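Local coordinates for protein carbohydrate binding family 6 (Clostridium thermocellum, PDB 5A8C) that acts as an alpha-L-arabinofuranosidase of glycoside hydrolase family 43, probably removing terminal arabinofuranosyl residues from arabinose-bearing polysaccharides, at residues 28-36 and 284-292. Numbering follows the deposited sequence.
Sequences DYPIFSQRF and NRTVAKQRG
At the edge of the Tyr29 ring, near its plane, Asn284 ND2 donates a hydrogen bond to Tyr29 OH (2.9 Å). The oxygen lies only 9° out of the amide plane, while ring and amide are turned 68° apart. Thr286 CG2 approaches the same ring obliquely, 3.8 Å from Tyr29 OH. Phe36 presents CE1: Ala288 N sits at the ring edge, and Val287 CG1 meets CE1 obliquely at 3.7 Å. The guanidinium of Arg291 has Val287 CG1 over the centre of one face, 3.6 Å above the plane. The two methyls of Val287 divide the contact: with CG1 anti to the backbone N (chi1 175°), this methyl goes to Phe36 and CG2 to Pro30 CG (3.7 Å) and Ser33 CB. Arg291, extended from CG to NE, reaches back past Val287 and out toward Ser33, and a water accepts from its NH1 (3.0 Å) and donates to Gln34 O. Further hydrogen bonds help orient the Asn284 amide, ND2 to Pro260 O and OD1 weakly to Asn300 ND2, while Thr286 OG1 is hydrogen-bonded to Asp261 OD2. The loop entering strand 36-45 of the five-bladed beta-propeller thus docks on helix 286-291, which follows strand 277-284, with Asn300 of strand 300-306 touching Pro30 and Thr286.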
# COMPACT_ATOMS: atom_id res chain seq x y z
N ASP A 28 -22.43 1.01 0.73
CA ASP A 28 -22.35 0.62 2.12
C ASP A 28 -21.17 1.25 2.81
O ASP A 28 -20.14 1.58 2.20
CB ASP A 28 -22.13 -0.88 2.18
CG ASP A 28 -23.23 -1.65 1.57
OD1 ASP A 28 -24.35 -1.14 1.42
OD2 ASP A 28 -23.03 -2.79 1.13
N TYR A 29 -21.27 1.38 4.13
CA TYR A 29 -20.14 1.69 4.97
C TYR A 29 -20.31 0.95 6.29
O TYR A 29 -21.33 1.13 6.97
CB TYR A 29 -20.10 3.18 5.26
CG TYR A 29 -19.00 3.54 6.24
CD1 TYR A 29 -17.68 3.66 5.85
CD2 TYR A 29 -19.26 3.78 7.57
CE1 TYR A 29 -16.68 3.99 6.73
CE2 TYR A 29 -18.27 4.12 8.45
CZ TYR A 29 -16.97 4.25 8.03
OH TYR A 29 -15.98 4.62 8.87
N PRO A 30 -19.34 0.15 6.71
CA PRO A 30 -18.10 -0.18 6.00
C PRO A 30 -18.36 -1.08 4.78
O PRO A 30 -19.38 -1.75 4.69
CB PRO A 30 -17.28 -0.88 7.06
CG PRO A 30 -18.27 -1.44 7.98
CD PRO A 30 -19.41 -0.51 8.01
N ILE A 31 -17.43 -1.07 3.82
CA ILE A 31 -17.62 -1.84 2.61
C ILE A 31 -17.43 -3.33 2.78
O ILE A 31 -17.99 -4.11 2.00
CB ILE A 31 -16.77 -1.31 1.42
CG1 ILE A 31 -15.26 -1.49 1.64
CG2 ILE A 31 -17.12 0.13 1.09
CD1 ILE A 31 -14.44 -1.15 0.42
N PHE A 32 -16.62 -3.75 3.75
CA PHE A 32 -16.22 -5.16 3.89
C PHE A 32 -15.89 -5.45 5.32
O PHE A 32 -14.91 -4.90 5.86
CB PHE A 32 -15.02 -5.47 2.99
CG PHE A 32 -14.58 -6.90 3.07
CD1 PHE A 32 -15.36 -7.93 2.53
CD2 PHE A 32 -13.40 -7.24 3.70
CE1 PHE A 32 -14.95 -9.23 2.62
CE2 PHE A 32 -13.00 -8.56 3.78
CZ PHE A 32 -13.77 -9.56 3.23
N SER A 33 -16.65 -6.33 5.95
CA SER A 33 -16.43 -6.63 7.37
C SER A 33 -16.23 -8.09 7.67
O SER A 33 -16.13 -8.45 8.84
CB SER A 33 -17.59 -6.10 8.25
OG SER A 33 -18.76 -6.71 7.83
N GLN A 34 -16.16 -8.94 6.64
CA GLN A 34 -16.09 -10.38 6.90
C GLN A 34 -14.88 -10.78 7.72
O GLN A 34 -14.97 -11.63 8.61
CB GLN A 34 -16.09 -11.16 5.62
CG GLN A 34 -17.31 -10.99 4.79
CD GLN A 34 -18.56 -11.46 5.52
OE1 GLN A 34 -18.59 -12.61 6.03
NE2 GLN A 34 -19.56 -10.59 5.68
N ARG A 35 -13.73 -10.21 7.37
CA ARG A 35 -12.47 -10.40 8.01
C ARG A 35 -11.81 -9.04 8.08
O ARG A 35 -12.16 -8.16 7.31
CB ARG A 35 -11.60 -11.41 7.24
CG ARG A 35 -12.19 -12.80 7.16
CD ARG A 35 -11.42 -13.81 6.33
NE ARG A 35 -11.11 -13.34 5.00
CZ ARG A 35 -11.98 -13.17 4.03
NH1 ARG A 35 -13.27 -13.44 4.16
NH2 ARG A 35 -11.57 -12.72 2.87
N PHE A 36 -10.84 -8.87 8.98
CA PHE A 36 -10.18 -7.57 9.12
C PHE A 36 -9.11 -7.38 8.04
O PHE A 36 -8.40 -8.31 7.67
CB PHE A 36 -9.60 -7.47 10.55
CG PHE A 36 -10.67 -7.49 11.61
CD1 PHE A 36 -11.51 -6.39 11.74
CD2 PHE A 36 -10.85 -8.58 12.43
CE1 PHE A 36 -12.53 -6.41 12.69
CE2 PHE A 36 -11.89 -8.60 13.36
CZ PHE A 36 -12.71 -7.51 13.49
N ASN A 284 -9.55 2.02 8.52
CA ASN A 284 -9.83 2.52 9.84
C ASN A 284 -10.18 1.34 10.72
O ASN A 284 -9.82 0.20 10.41
CB ASN A 284 -10.87 3.67 9.85
CG ASN A 284 -12.28 3.27 9.57
OD1 ASN A 284 -12.56 2.10 9.28
ND2 ASN A 284 -13.18 4.23 9.64
N ARG A 285 -10.80 1.61 11.87
CA ARG A 285 -11.12 0.58 12.87
C ARG A 285 -12.58 0.60 13.27
O ARG A 285 -12.93 0.29 14.39
CB ARG A 285 -10.15 0.69 14.03
CG ARG A 285 -8.71 0.35 13.63
CD ARG A 285 -7.66 1.08 14.45
NE ARG A 285 -6.36 0.46 14.34
CZ ARG A 285 -5.33 0.87 13.58
NH1 ARG A 285 -5.42 1.88 12.73
NH2 ARG A 285 -4.19 0.23 13.69
N THR A 286 -13.47 0.97 12.31
CA THR A 286 -14.87 1.08 12.61
C THR A 286 -15.53 -0.26 12.88
O THR A 286 -16.46 -0.35 13.72
CB THR A 286 -15.61 1.89 11.58
OG1 THR A 286 -16.82 2.40 12.16
CG2 THR A 286 -15.90 1.15 10.35
N VAL A 287 -15.16 -1.33 12.18
CA VAL A 287 -15.73 -2.64 12.45
C VAL A 287 -15.44 -3.11 13.84
O VAL A 287 -16.33 -3.54 14.60
CB VAL A 287 -15.34 -3.67 11.37
CG1 VAL A 287 -15.86 -5.08 11.72
CG2 VAL A 287 -15.79 -3.23 9.98
N ALA A 288 -14.16 -3.01 14.21
CA ALA A 288 -13.77 -3.36 15.59
C ALA A 288 -14.52 -2.49 16.59
O ALA A 288 -15.01 -3.00 17.62
CB ALA A 288 -12.28 -3.20 15.73
N LYS A 289 -14.64 -1.18 16.34
CA LYS A 289 -15.34 -0.31 17.28
C LYS A 289 -16.78 -0.76 17.46
O LYS A 289 -17.28 -0.88 18.59
CB LYS A 289 -15.32 1.13 16.76
CG LYS A 289 -16.06 2.09 17.67
CD LYS A 289 -15.97 3.51 17.21
CE LYS A 289 -16.78 4.49 18.05
NZ LYS A 289 -18.25 4.30 17.95
N GLN A 290 -17.48 -1.03 16.38
CA GLN A 290 -18.89 -1.40 16.50
C GLN A 290 -19.04 -2.69 17.26
O GLN A 290 -20.03 -2.84 17.97
CB GLN A 290 -19.44 -1.55 15.10
CG GLN A 290 -19.57 -0.29 14.26
CD GLN A 290 -19.43 1.02 15.00
OE1 GLN A 290 -18.45 1.75 14.76
NE2 GLN A 290 -20.39 1.34 15.89
N ARG A 291 -18.10 -3.62 17.16
CA ARG A 291 -18.17 -4.91 17.82
C ARG A 291 -17.53 -4.91 19.20
O ARG A 291 -17.55 -5.93 19.87
CB ARG A 291 -17.57 -5.98 16.92
CG ARG A 291 -18.28 -6.14 15.62
CD ARG A 291 -17.66 -7.14 14.71
NE ARG A 291 -18.35 -7.14 13.45
CZ ARG A 291 -18.11 -7.96 12.45
NH1 ARG A 291 -17.17 -8.90 12.51
NH2 ARG A 291 -18.80 -7.77 11.33
N GLY A 292 -17.00 -3.78 19.65
CA GLY A 292 -16.36 -3.70 20.95
C GLY A 292 -15.05 -4.45 21.04
O GLY A 292 -14.69 -4.86 22.13
O HOH W 1 -17.36 -10.95 10.34